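Local coordinates for protein ribulose-1,5-bisphosphate carboxylase/oxygenase large subunit (Rhodopseudomonas palustris, PDB 3QFW) that is a Rubisco-like protein that probably binds magnesium and is classed as a ribulose-bisphosphate carboxylase, although its own reaction is not settled, at residues B[211-216]-B[243-248]; B[282-285]-B[291-294]; B[329-334]-B[365-370]. One frame throughout, in Å; residues are numbered along the deposited sequence.

Contact 1: residues B[211-216]-B[243-248]; sequences DMRRQL and VKEAAG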
ATOM      1  N   ASP B 211       8.362   0.968 -15.153  1.00 36.33           N
ATOM      2  CA  ASP B 211       8.668   2.394 -15.034  1.00 34.59           C
ATOM      3  C   ASP B 211       9.870   2.613 -14.109  1.00 38.32           C
ATOM      4  O   ASP B 211      10.779   3.400 -14.412  1.00 38.54           O
ATOM      5  CB  ASP B 211       7.458   3.166 -14.498  1.00 36.88           C
ATOM      6  CG  ASP B 211       6.244   3.093 -15.428  1.00 35.28           C
ATOM      7  OD1 ASP B 211       6.418   3.222 -16.655  1.00 39.34           O
ATOM      8  OD2 ASP B 211       5.114   2.917 -14.926  1.00 33.38           O
ATOM      9  N   MET B 212       9.883   1.910 -12.982  1.00 35.34           N
ATOM     10  CA  MET B 212      10.949   2.097 -12.002  1.00 37.01           C
ATOM     11  C   MET B 212      12.332   1.709 -12.543  1.00 39.53           C
ATOM     12  O   MET B 212      13.299   2.431 -12.334  1.00 38.73           O
ATOM     13  CB  MET B 212      10.635   1.389 -10.673  1.00 38.02           C
ATOM     14  CG  MET B 212       9.731   2.207  -9.728  1.00 37.90           C
ATOM     15  SD  MET B 212       9.819   1.703  -7.978  1.00 25.32           S
ATOM     16  CE  MET B 212       9.375  -0.022  -8.138  1.00 33.29           C
ATOM     17  N   ARG B 213      12.418   0.585 -13.251  1.00 41.23           N
ATOM     18  CA  ARG B 213      13.698   0.137 -13.792  1.00 38.66           C
ATOM     19  C   ARG B 213      14.200   1.062 -14.892  1.00 41.78           C
ATOM     20  O   ARG B 213      15.401   1.289 -15.005  1.00 42.01           O
ATOM     21  CB  ARG B 213      13.622  -1.291 -14.335  1.00 41.86           C
ATOM     22  CG  ARG B 213      13.340  -2.374 -13.304  1.00 44.87           C
ATOM     23  CD  ARG B 213      13.218  -3.748 -13.974  1.00 39.34           C
ATOM     24  NE  ARG B 213      13.316  -4.844 -13.009  1.00 42.62           N
ATOM     25  CZ  ARG B 213      12.564  -5.940 -13.030  1.00 43.62           C
ATOM     26  NH1 ARG B 213      11.644  -6.104 -13.968  1.00 43.46           N
ATOM     27  NH2 ARG B 213      12.731  -6.880 -12.109  1.00 42.34           N
ATOM     28  N   ARG B 214      13.287   1.576 -15.712  1.00 41.35           N
ATOM     29  CA  ARG B 214      13.651   2.540 -16.746  1.00 40.25           C
ATOM     30  C   ARG B 214      14.239   3.787 -16.108  1.00 39.92           C
ATOM     31  O   ARG B 214      15.264   4.309 -16.551  1.00 38.30           O
ATOM     32  CB  ARG B 214      12.426   2.928 -17.581  1.00 42.44           C
ATOM     33  CG  ARG B 214      12.696   3.981 -18.659  1.00 40.82           C
ATOM     34  CD  ARG B 214      11.418   4.290 -19.450  1.00 44.59           C
ATOM     35  NE  ARG B 214      10.755   3.067 -19.897  1.00 55.40           N
ATOM     36  CZ  ARG B 214      10.604   2.714 -21.171  1.00 56.59           C
ATOM     37  NH1 ARG B 214      11.058   3.500 -22.141  1.00 57.91           N
ATOM     38  NH2 ARG B 214       9.991   1.578 -21.477  1.00 58.47           N
ATOM     39  N   GLN B 215      13.577   4.265 -15.063  1.00 37.39           N
ATOM     40  CA  GLN B 215      14.034   5.454 -14.358  1.00 36.06           C
ATOM     41  C   GLN B 215      15.356   5.212 -13.630  1.00 40.14           C
ATOM     42  O   GLN B 215      16.191   6.115 -13.529  1.00 38.00           O
ATOM     43  CB  GLN B 215      12.945   5.978 -13.422  1.00 33.82           C
ATOM     44  CG  GLN B 215      11.825   6.678 -14.191  1.00 33.45           C
ATOM     45  CD  GLN B 215      10.527   6.778 -13.421  1.00 37.99           C
ATOM     46  OE1 GLN B 215      10.513   6.856 -12.192  1.00 32.99           O
ATOM     47  NE2 GLN B 215       9.415   6.769 -14.153  1.00 35.97           N
ATOM     48  N   LEU B 216      15.545   3.991 -13.139  1.00 38.18           N
ATOM     49  CA  LEU B 216      16.816   3.606 -12.532  1.00 36.50           C
ATOM     50  C   LEU B 216      17.899   3.610 -13.603  1.00 40.45           C
ATOM     51  O   LEU B 216      19.049   3.972 -13.341  1.00 37.71           O
ATOM     52  CB  LEU B 216      16.715   2.216 -11.904  1.00 40.80           C
ATOM     53  CG  LEU B 216      18.002   1.726 -11.229  1.00 39.25           C
ATOM     54  CD1 LEU B 216      18.347   2.638 -10.078  1.00 37.68           C
ATOM     55  CD2 LEU B 216      17.852   0.293 -10.759  1.00 37.76           C
ATOM     56  N   VAL B 243      15.905  -2.394  -4.936  1.00 31.77           N
ATOM     57  CA  VAL B 243      17.061  -2.372  -4.039  1.00 33.22           C
ATOM     58  C   VAL B 243      18.146  -3.305  -4.567  1.00 33.90           C
ATOM     59  O   VAL B 243      19.329  -2.967  -4.563  1.00 30.60           O
ATOM     60  CB  VAL B 243      16.666  -2.781  -2.602  1.00 34.80           C
ATOM     61  CG1 VAL B 243      17.899  -3.160  -1.774  1.00 32.48           C
ATOM     62  CG2 VAL B 243      15.873  -1.659  -1.928  1.00 33.34           C
ATOM     63  N   LYS B 244      17.733  -4.479  -5.033  1.00 31.83           N
ATOM     64  CA  LYS B 244      18.660  -5.462  -5.590  1.00 37.03           C
ATOM     65  C   LYS B 244      19.292  -5.052  -6.921  1.00 38.77           C
ATOM     66  O   LYS B 244      20.252  -5.679  -7.380  1.00 41.21           O
ATOM     67  CB  LYS B 244      17.958  -6.811  -5.739  1.00 30.79           C
ATOM     68  CG  LYS B 244      17.857  -7.577  -4.437  1.00 37.27           C
ATOM     69  CD  LYS B 244      16.849  -8.693  -4.544  1.00 36.16           C
ATOM     70  CE  LYS B 244      16.743  -9.457  -3.240  1.00 44.23           C
ATOM     71  NZ  LYS B 244      15.661 -10.490  -3.293  1.00 39.48           N
ATOM     72  N   GLU B 245      18.752  -4.006  -7.536  1.00 39.62           N
ATOM     73  CA  GLU B 245      19.257  -3.511  -8.816  1.00 38.47           C
ATOM     74  C   GLU B 245      19.931  -2.145  -8.661  1.00 38.64           C
ATOM     75  O   GLU B 245      20.493  -1.591  -9.615  1.00 38.88           O
ATOM     76  CB  GLU B 245      18.111  -3.460  -9.842  1.00 38.93           C
ATOM     77  CG  GLU B 245      17.538  -4.842 -10.177  1.00 35.22           C
ATOM     78  CD  GLU B 245      16.282  -4.789 -11.037  1.00 46.04           C
ATOM     79  OE1 GLU B 245      15.599  -5.833 -11.156  1.00 39.73           O
ATOM     80  OE2 GLU B 245      15.975  -3.710 -11.593  1.00 43.98           O
ATOM     81  N   ALA B 246      19.892  -1.616  -7.443  1.00 37.89           N
ATOM     82  CA  ALA B 246      20.376  -0.267  -7.158  1.00 37.34           C
ATOM     83  C   ALA B 246      21.877  -0.064  -7.440  1.00 39.24           C
ATOM     84  O   ALA B 246      22.297   1.024  -7.825  1.00 42.07           O
ATOM     85  CB  ALA B 246      20.041   0.125  -5.721  1.00 37.67           C
ATOM     86  N   ALA B 247      22.677  -1.101  -7.232  1.00 39.81           N
ATOM     87  CA  ALA B 247      24.090  -1.064  -7.622  1.00 45.49           C
ATOM     88  C   ALA B 247      24.923   0.024  -6.933  1.00 39.78           C
ATOM     89  O   ALA B 247      25.649   0.775  -7.595  1.00 43.96           O
ATOM     90  CB  ALA B 247      24.208  -0.933  -9.149  1.00 46.13           C
ATOM     91  N   GLY B 248      24.828   0.106  -5.608  1.00 41.05           N
ATOM     92  CA  GLY B 248      25.659   1.023  -4.845  1.00 34.25           C
ATOM     93  C   GLY B 248      25.081   2.415  -4.684  1.00 37.03           C
ATOM     94  O   GLY B 248      25.715   3.309  -4.094  1.00 36.20           O
TER

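Contact 2: residues B[282-285]-B[291-294]; sequences VFPN and AYST. With SO4 (sulfate ion), chain F.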
ATOM      1  N   VAL B 282      12.846   8.386   5.546  1.00 26.31           N
ATOM      2  CA  VAL B 282      12.233   9.672   5.849  1.00 27.05           C
ATOM      3  C   VAL B 282      10.978   9.465   6.700  1.00 27.53           C
ATOM      4  O   VAL B 282      10.218   8.536   6.475  1.00 25.98           O
ATOM      5  CB  VAL B 282      11.863  10.424   4.545  1.00 29.07           C
ATOM      6  CG1 VAL B 282      11.151  11.743   4.843  1.00 29.72           C
ATOM      7  CG2 VAL B 282      13.100  10.642   3.679  1.00 27.64           C
ATOM      8  N   PHE B 283      10.780  10.331   7.689  1.00 27.21           N
ATOM      9  CA  PHE B 283       9.598  10.283   8.548  1.00 25.28           C
ATOM     10  C   PHE B 283       9.373  11.658   9.157  1.00 31.74           C
ATOM     11  O   PHE B 283      10.333  12.428   9.359  1.00 28.57           O
ATOM     12  CB  PHE B 283       9.758   9.243   9.662  1.00 25.86           C
ATOM     13  CG  PHE B 283      10.889   9.543  10.626  1.00 27.99           C
ATOM     14  CD1 PHE B 283      10.634  10.098  11.869  1.00 29.82           C
ATOM     15  CD2 PHE B 283      12.193   9.242  10.285  1.00 24.03           C
ATOM     16  CE1 PHE B 283      11.675  10.355  12.762  1.00 28.44           C
ATOM     17  CE2 PHE B 283      13.248   9.502  11.169  1.00 30.64           C
ATOM     18  CZ  PHE B 283      12.981  10.062  12.403  1.00 30.94           C
ATOM     19  N   PRO B 284       8.111  11.979   9.446  1.00 32.10           N
ATOM     20  CA  PRO B 284       7.785  13.277  10.041  1.00 33.65           C
ATOM     21  C   PRO B 284       8.253  13.333  11.487  1.00 33.29           C
ATOM     22  O   PRO B 284       7.936  12.451  12.291  1.00 29.68           O
ATOM     23  CB  PRO B 284       6.253  13.341   9.934  1.00 37.56           C
ATOM     24  CG  PRO B 284       5.811  11.918   9.818  1.00 32.29           C
ATOM     25  CD  PRO B 284       6.906  11.190   9.109  1.00 28.99           C
ATOM     26  N   ASN B 285       9.038  14.361  11.798  1.00 30.21           N
ATOM     27  CA  ASN B 285       9.590  14.549  13.132  1.00 31.47           C
ATOM     28  C   ASN B 285       8.445  14.854  14.084  1.00 35.66           C
ATOM     29  O   ASN B 285       7.368  15.270  13.649  1.00 38.88           O
ATOM     30  CB  ASN B 285      10.585  15.721  13.101  1.00 28.90           C
ATOM     31  CG  ASN B 285      11.397  15.850  14.381  1.00 35.59           C
ATOM     32  OD1 ASN B 285      12.044  14.903  14.827  1.00 28.06           O
ATOM     33  ND2 ASN B 285      11.363  17.035  14.974  1.00 37.88           N
ATOM     34  N   ALA B 291       1.655  14.049  13.620  1.00 43.07           N
ATOM     35  CA  ALA B 291       1.286  13.771  15.005  1.00 45.28           C
ATOM     36  C   ALA B 291       2.103  12.662  15.679  1.00 39.25           C
ATOM     37  O   ALA B 291       1.649  12.073  16.661  1.00 36.28           O
ATOM     38  CB  ALA B 291      -0.219  13.449  15.088  1.00 43.58           C
ATOM     39  N   TYR B 292       3.289  12.366  15.154  1.00 34.05           N
ATOM     40  CA  TYR B 292       4.155  11.372  15.782  1.00 36.43           C
ATOM     41  C   TYR B 292       4.594  11.845  17.166  1.00 34.98           C
ATOM     42  O   TYR B 292       5.029  12.987  17.337  1.00 36.27           O
ATOM     43  CB  TYR B 292       5.410  11.108  14.949  1.00 34.98           C
ATOM     44  CG  TYR B 292       5.235  10.239  13.725  1.00 33.60           C
ATOM     45  CD1 TYR B 292       3.984  10.027  13.153  1.00 36.70           C
ATOM     46  CD2 TYR B 292       6.338   9.628  13.136  1.00 34.06           C
ATOM     47  CE1 TYR B 292       3.842   9.239  12.032  1.00 30.42           C
ATOM     48  CE2 TYR B 292       6.204   8.836  12.020  1.00 31.99           C
ATOM     49  CZ  TYR B 292       4.954   8.643  11.467  1.00 32.53           C
ATOM     50  OH  TYR B 292       4.826   7.853  10.345  1.00 32.03           O
ATOM     51  N   SER B 293       4.493  10.957  18.145  1.00 32.44           N
ATOM     52  CA  SER B 293       4.976  11.244  19.493  1.00 33.63           C
ATOM     53  C   SER B 293       6.497  11.183  19.535  1.00 33.60           C
ATOM     54  O   SER B 293       7.134  10.592  18.659  1.00 27.21           O
ATOM     55  CB  SER B 293       4.414  10.227  20.479  1.00 33.77           C
ATOM     56  OG  SER B 293       5.045   8.974  20.295  1.00 30.95           O
ATOM     57  N   THR B 294       7.086  11.785  20.565  1.00 32.71           N
ATOM     58  CA  THR B 294       8.522  11.698  20.727  1.00 31.31           C
ATOM     59  C   THR B 294       8.921  10.241  20.913  1.00 29.45           C
ATOM     60  O   THR B 294       9.935   9.795  20.367  1.00 30.22           O
ATOM     61  CB  THR B 294       9.014  12.574  21.903  1.00 33.05           C
ATOM     62  OG1 THR B 294       8.300  12.222  23.093  1.00 34.54           O
ATOM     63  CG2 THR B 294       8.761  14.031  21.596  1.00 37.38           C
TER
HETATM   64  S   SO4 F 379       4.728  13.701  22.980  1.00 51.86           S
HETATM   65  O1  SO4 F 379       5.081  15.010  23.532  1.00 51.22           O
HETATM   66  O2  SO4 F 379       3.323  13.738  22.572  1.00 50.25           O
HETATM   67  O3  SO4 F 379       4.937  12.640  23.966  1.00 48.07           O
HETATM   68  O4  SO4 F 379       5.576  13.440  21.822  1.00 43.35           O

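Contact 3: residues B[329-334]-B[365-370]; sequences ELLRFY and ADYGQR. With SO4 (sulfate ion), chain G.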
ATOM      1  N   GLU B 329      18.508  20.863  19.539  1.00 34.44           N
ATOM      2  CA  GLU B 329      17.443  20.006  20.071  1.00 34.48           C
ATOM      3  C   GLU B 329      17.431  18.640  19.385  1.00 31.63           C
ATOM      4  O   GLU B 329      17.475  17.595  20.040  1.00 29.74           O
ATOM      5  CB  GLU B 329      16.066  20.673  19.910  1.00 32.91           C
ATOM      6  CG  GLU B 329      14.877  19.745  20.255  1.00 33.52           C
ATOM      7  CD  GLU B 329      13.550  20.176  19.622  1.00 39.61           C
ATOM      8  OE1 GLU B 329      13.478  21.288  19.059  1.00 39.28           O
ATOM      9  OE2 GLU B 329      12.575  19.390  19.694  1.00 39.25           O
ATOM     10  N   LEU B 330      17.376  18.645  18.062  1.00 31.78           N
ATOM     11  CA  LEU B 330      17.207  17.386  17.344  1.00 34.61           C
ATOM     12  C   LEU B 330      18.442  16.496  17.432  1.00 32.90           C
ATOM     13  O   LEU B 330      18.335  15.272  17.436  1.00 35.11           O
ATOM     14  CB  LEU B 330      16.792  17.630  15.892  1.00 32.47           C
ATOM     15  CG  LEU B 330      15.381  18.211  15.767  1.00 37.11           C
ATOM     16  CD1 LEU B 330      15.085  18.546  14.323  1.00 43.37           C
ATOM     17  CD2 LEU B 330      14.350  17.237  16.322  1.00 39.00           C
ATOM     18  N   LEU B 331      19.620  17.107  17.496  1.00 34.34           N
ATOM     19  CA  LEU B 331      20.839  16.326  17.621  1.00 31.09           C
ATOM     20  C   LEU B 331      20.997  15.798  19.038  1.00 29.06           C
ATOM     21  O   LEU B 331      21.572  14.730  19.244  1.00 31.56           O
ATOM     22  CB  LEU B 331      22.059  17.135  17.192  1.00 34.34           C
ATOM     23  CG  LEU B 331      22.322  17.231  15.683  1.00 35.07           C
ATOM     24  CD1 LEU B 331      21.623  16.156  14.887  1.00 32.58           C
ATOM     25  CD2 LEU B 331      21.968  18.594  15.141  1.00 41.02           C
ATOM     26  N   ARG B 332      20.481  16.543  20.015  1.00 29.51           N
ATOM     27  CA  ARG B 332      20.415  16.026  21.383  1.00 31.04           C
ATOM     28  C   ARG B 332      19.446  14.847  21.411  1.00 29.04           C
ATOM     29  O   ARG B 332      19.714  13.812  22.021  1.00 28.02           O
ATOM     30  CB  ARG B 332      19.949  17.104  22.359  1.00 31.79           C
ATOM     31  CG  ARG B 332      21.009  18.169  22.656  1.00 27.62           C
ATOM     32  CD  ARG B 332      20.418  19.369  23.412  1.00 34.54           C
ATOM     33  NE  ARG B 332      21.345  20.508  23.407  1.00 30.70           N
ATOM     34  CZ  ARG B 332      20.990  21.767  23.170  1.00 32.69           C
ATOM     35  NH1 ARG B 332      19.722  22.076  22.928  1.00 37.55           N
ATOM     36  NH2 ARG B 332      21.901  22.724  23.162  1.00 31.06           N
ATOM     37  N   PHE B 333      18.313  15.022  20.744  1.00 28.32           N
ATOM     38  CA  PHE B 333      17.283  13.995  20.738  1.00 30.40           C
ATOM     39  C   PHE B 333      17.748  12.713  20.059  1.00 31.00           C
ATOM     40  O   PHE B 333      17.629  11.619  20.615  1.00 32.05           O
ATOM     41  CB  PHE B 333      16.020  14.502  20.037  1.00 30.41           C
ATOM     42  CG  PHE B 333      14.849  13.574  20.189  1.00 32.96           C
ATOM     43  CD1 PHE B 333      14.107  13.575  21.357  1.00 30.57           C
ATOM     44  CD2 PHE B 333      14.511  12.683  19.179  1.00 32.59           C
ATOM     45  CE1 PHE B 333      13.036  12.716  21.519  1.00 32.75           C
ATOM     46  CE2 PHE B 333      13.443  11.822  19.328  1.00 35.13           C
ATOM     47  CZ  PHE B 333      12.700  11.836  20.493  1.00 38.76           C
ATOM     48  N   TYR B 334      18.279  12.855  18.849  1.00 29.79           N
ATOM     49  CA  TYR B 334      18.578  11.698  18.016  1.00 31.11           C
ATOM     50  C   TYR B 334      20.014  11.210  18.101  1.00 33.31           C
ATOM     51  O   TYR B 334      20.328  10.109  17.659  1.00 30.79           O
ATOM     52  CB  TYR B 334      18.252  12.011  16.549  1.00 30.98           C
ATOM     53  CG  TYR B 334      16.773  12.117  16.236  1.00 32.64           C
ATOM     54  CD1 TYR B 334      15.970  10.982  16.208  1.00 33.18           C
ATOM     55  CD2 TYR B 334      16.189  13.343  15.936  1.00 31.17           C
ATOM     56  CE1 TYR B 334      14.619  11.063  15.915  1.00 34.40           C
ATOM     57  CE2 TYR B 334      14.824  13.437  15.637  1.00 31.23           C
ATOM     58  CZ  TYR B 334      14.048  12.285  15.627  1.00 34.43           C
ATOM     59  OH  TYR B 334      12.697  12.347  15.333  1.00 32.02           O
ATOM     60  N   ALA B 365      27.440  20.607  11.668  1.00 36.32           N
ATOM     61  CA  ALA B 365      28.822  20.140  11.755  1.00 38.34           C
ATOM     62  C   ALA B 365      29.478  20.501  13.091  1.00 37.17           C
ATOM     63  O   ALA B 365      30.304  19.746  13.601  1.00 37.02           O
ATOM     64  CB  ALA B 365      29.644  20.672  10.583  1.00 38.46           C
ATOM     65  N   ASP B 366      29.084  21.643  13.655  1.00 38.57           N
ATOM     66  CA  ASP B 366      29.700  22.176  14.872  1.00 37.78           C
ATOM     67  C   ASP B 366      29.182  21.504  16.134  1.00 39.21           C
ATOM     68  O   ASP B 366      29.749  21.674  17.229  1.00 34.90           O
ATOM     69  CB  ASP B 366      29.461  23.684  14.974  1.00 40.99           C
ATOM     70  CG  ASP B 366      30.227  24.472  13.926  1.00 41.40           C
ATOM     71  OD1 ASP B 366      31.206  23.932  13.365  1.00 40.58           O
ATOM     72  OD2 ASP B 366      29.849  25.632  13.664  1.00 42.14           O
ATOM     73  N   TYR B 367      28.104  20.738  15.983  1.00 35.35           N
ATOM     74  CA  TYR B 367      27.464  20.113  17.128  1.00 35.93           C
ATOM     75  C   TYR B 367      28.402  19.158  17.868  1.00 35.64           C
ATOM     76  O   TYR B 367      29.043  18.297  17.266  1.00 36.38           O
ATOM     77  CB  TYR B 367      26.160  19.383  16.734  1.00 33.46           C
ATOM     78  CG  TYR B 367      25.534  18.748  17.941  1.00 32.84           C
ATOM     79  CD1 TYR B 367      24.717  19.485  18.782  1.00 34.78           C
ATOM     80  CD2 TYR B 367      25.815  17.432  18.282  1.00 33.71           C
ATOM     81  CE1 TYR B 367      24.169  18.923  19.915  1.00 33.77           C
ATOM     82  CE2 TYR B 367      25.275  16.860  19.415  1.00 33.55           C
ATOM     83  CZ  TYR B 367      24.454  17.616  20.229  1.00 33.40           C
ATOM     84  OH  TYR B 367      23.912  17.063  21.361  1.00 34.81           O
ATOM     85  N   GLY B 368      28.477  19.316  19.185  1.00 34.54           N
ATOM     86  CA  GLY B 368      29.215  18.380  20.010  1.00 37.86           C
ATOM     87  C   GLY B 368      30.709  18.420  19.766  1.00 38.93           C
ATOM     88  O   GLY B 368      31.411  17.415  19.919  1.00 39.28           O
ATOM     89  N   GLN B 369      31.201  19.587  19.372  1.00 37.08           N
ATOM     90  CA  GLN B 369      32.641  19.786  19.311  1.00 42.53           C
ATOM     91  C   GLN B 369      33.066  21.112  19.933  1.00 42.90           C
ATOM     92  O   GLN B 369      32.253  22.021  20.130  1.00 39.08           O
ATOM     93  CB  GLN B 369      33.166  19.646  17.883  1.00 42.14           C
ATOM     94  CG  GLN B 369      32.738  20.738  16.939  1.00 46.36           C
ATOM     95  CD  GLN B 369      33.172  20.450  15.515  1.00 47.14           C
ATOM     96  OE1 GLN B 369      33.188  19.297  15.082  1.00 47.49           O
ATOM     97  NE2 GLN B 369      33.542  21.497  14.782  1.00 54.48           N
ATOM     98  N   ARG B 370      34.350  21.206  20.248  1.00 43.92           N
ATOM     99  CA  ARG B 370      34.883  22.390  20.902  1.00 42.29           C
ATOM    100  C   ARG B 370      34.614  23.663  20.110  1.00 43.56           C
ATOM    101  O   ARG B 370      34.791  23.711  18.892  1.00 43.61           O
ATOM    102  CB  ARG B 370      36.384  22.219  21.169  1.00 45.14           C
ATOM    103  CG  ARG B 370      36.697  21.049  22.094  1.00 49.09           C
ATOM    104  CD  ARG B 370      38.132  21.064  22.583  1.00 51.44           C
ATOM    105  NE  ARG B 370      39.099  20.807  21.519  1.00 57.32           N
ATOM    106  CZ  ARG B 370      39.605  19.609  21.242  1.00 60.45           C
ATOM    107  NH1 ARG B 370      39.229  18.544  21.942  1.00 57.94           N
ATOM    108  NH2 ARG B 370      40.488  19.473  20.259  1.00 61.51           N
TER
HETATM  109  S   SO4 G 380      19.861  25.952  21.444  1.00 59.89           S
HETATM  110  O1  SO4 G 380      20.272  25.865  20.043  1.00 52.27           O
HETATM  111  O2  SO4 G 380      19.148  27.214  21.648  1.00 57.74           O
HETATM  112  O3  SO4 G 380      21.026  25.907  22.317  1.00 48.88           O
HETATM  113  O4  SO4 G 380      18.986  24.823  21.767  1.00 50.96           O

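Contact 1: residues B[211-216]-B[243-248]
Glu245 reaches across to Arg213 and Leu216 of helix 209-222, its CB meeting the leucine and its carboxylate the arginine. The CB packs against the Leu216 methyl CD2, 3.9 Å away, and the same methyl lies 3.4 Å from the Glu245 carbonyl O. With CG anti to the carbonyl carbon (chi1 -64°) and the chain extended beyond it, the carboxylate is carried away from Leu216 to Arg213. This contact belongs to the alpha/beta barrel of the Rubisco large-chain family, where it joins helix 209-222 to the type I turn Val243-Ala246, between helix 236-243 and strand 250-253. At the tip the carboxylate meets the guanidinium side-on, the two planes 18° apart. Glu245 OE1 takes two donors, Arg213 NE at 3.1 Å and Arg213 NH2 at 3.2 Å, and itself stands some way out of the guanidinium plane. Glu245 OE2 lies in that plane, 3.2 Å from Arg213 NE, and also rests against Arg213 CG. Both oxygens use their syn lone pairs. The single N-H of Arg213 NE is thus shared between them, and both hydrogen bonds are bent, at about 145°. Arg213 NH2 also forms a salt bridge with Asp210 of the second subunit, which places the pair at the dimer contact.

Contact 2: residues B[282-285]-B[291-294]
Pro284 lies over one face of the Tyr292 ring. Its CG stands 3.8 Å from the ring centroid and only 12° off the normal, a CH-pi contact over the middle of the ring, and Pro284 CD lies 3.8 Å from Tyr292 CE2. The Pro284 carbonyl O comes within 3.4 Å of Tyr292 CD2; it is buried with no polar partner in the model. Phe283 adds its CB at an oblique 4.3 Å from Tyr292 CE2. With CG anti to the carbonyl carbon (chi1 -77°), the tyrosine ring is carried back to the strand it faces. One shell further out, Ala265 and Leu269 of helix 265-276 pack on Tyr292, while Ile93 of the second subunit touches both Pro284 and Tyr292. The neighbouring strand 315-319 holds Phe283 through backbone hydrogen bonds with Thr317 and Ala319. Beyond the ring, Ser293 is the N-cap of helix 294-305, its OG bonded to Ser296 N. Thr294 N donates to O4 of a sulfate at 2.6 Å (159°), an ion probably from the crystallisation liquor and sitting at the helix start. The whole is a beta-alpha connection of a TIM barrel, running from the C-terminal end of strand 280-284 into the next helix.

Contact 3: residues B[329-334]-B[365-370]
Leu331 and Tyr367 meet through a CH-pi contact that is almost perfectly centred: Leu331 CB sits 3.6 Å from the centroid of the Tyr367 ring and 1° off its normal, so all six ring carbons are about equally far from it. The side chain's first methylene, CB, rather than the leucine methyls, does the touching. A first torsion of 180° turns the Tyr367 ring away from its own backbone N and out of its turn, over helix 327-334. At the tip the Tyr367 hydroxyl rests by van der Waals contact against the base of Arg332, Tyr367 OH 3.4 Å from Arg332 CG. Were Tyr367 replaced by an alanine, Leu331 CB would probably lose its aromatic cover and a gap would open beside the Arg332 stem. Within the Rubisco-family barrel the contact ties helix 327-334, which precedes the last barrel strand 339-341, to the chain just after the C-terminal helix 353-366. Leu331 also packs on Leu340 of that strand, and Tyr367 on Gln336. The polar interactions go to a sulfate probably taken up from the crystallisation liquor. Arg332 extends past the tyrosine, the guanidinium and ring planes 64° apart, and grips the ion with both terminal nitrogens: Arg332 NH1 to sulfate O4 at 3.1 Å, nearly straight, and NH2 more weakly to O3, which lies in the guanidinium plane. In the backbone, a type II turn from Asp366 to Gln369 presents the tyrosine, its closing bond from Gln369 N to Asp366 O being weak. Gly368 adopts a positive phi there, and a CB would crowd Tyr367 CD2.

In the fold
Contacts 2 and 3 are neighbours, their centres 19 Å apart, and touch directly: Asn285 OD1 lies 2.7 Å from Tyr334 OH, probably a hydrogen bond, and Thr294 O lies 3.4 Å from Phe333 CZ. Strand 280-284, helix 294-305 and helix 327-334 thus pack as one part of the barrel. Contact 1 is centred 28 Å from the centre of contact 2, on the opposite side of the chain's centre, and 34 Å from that of contact 3. Contacts 1 and 2 both meet the second subunit. The sulfates at contacts 2 and 3, probably from the crystallisation liquor, mark no known site. As in other TIM barrels, the active site probably lies at the C-terminal strand ends; residues 284-285 lie at that end of strand 280-284.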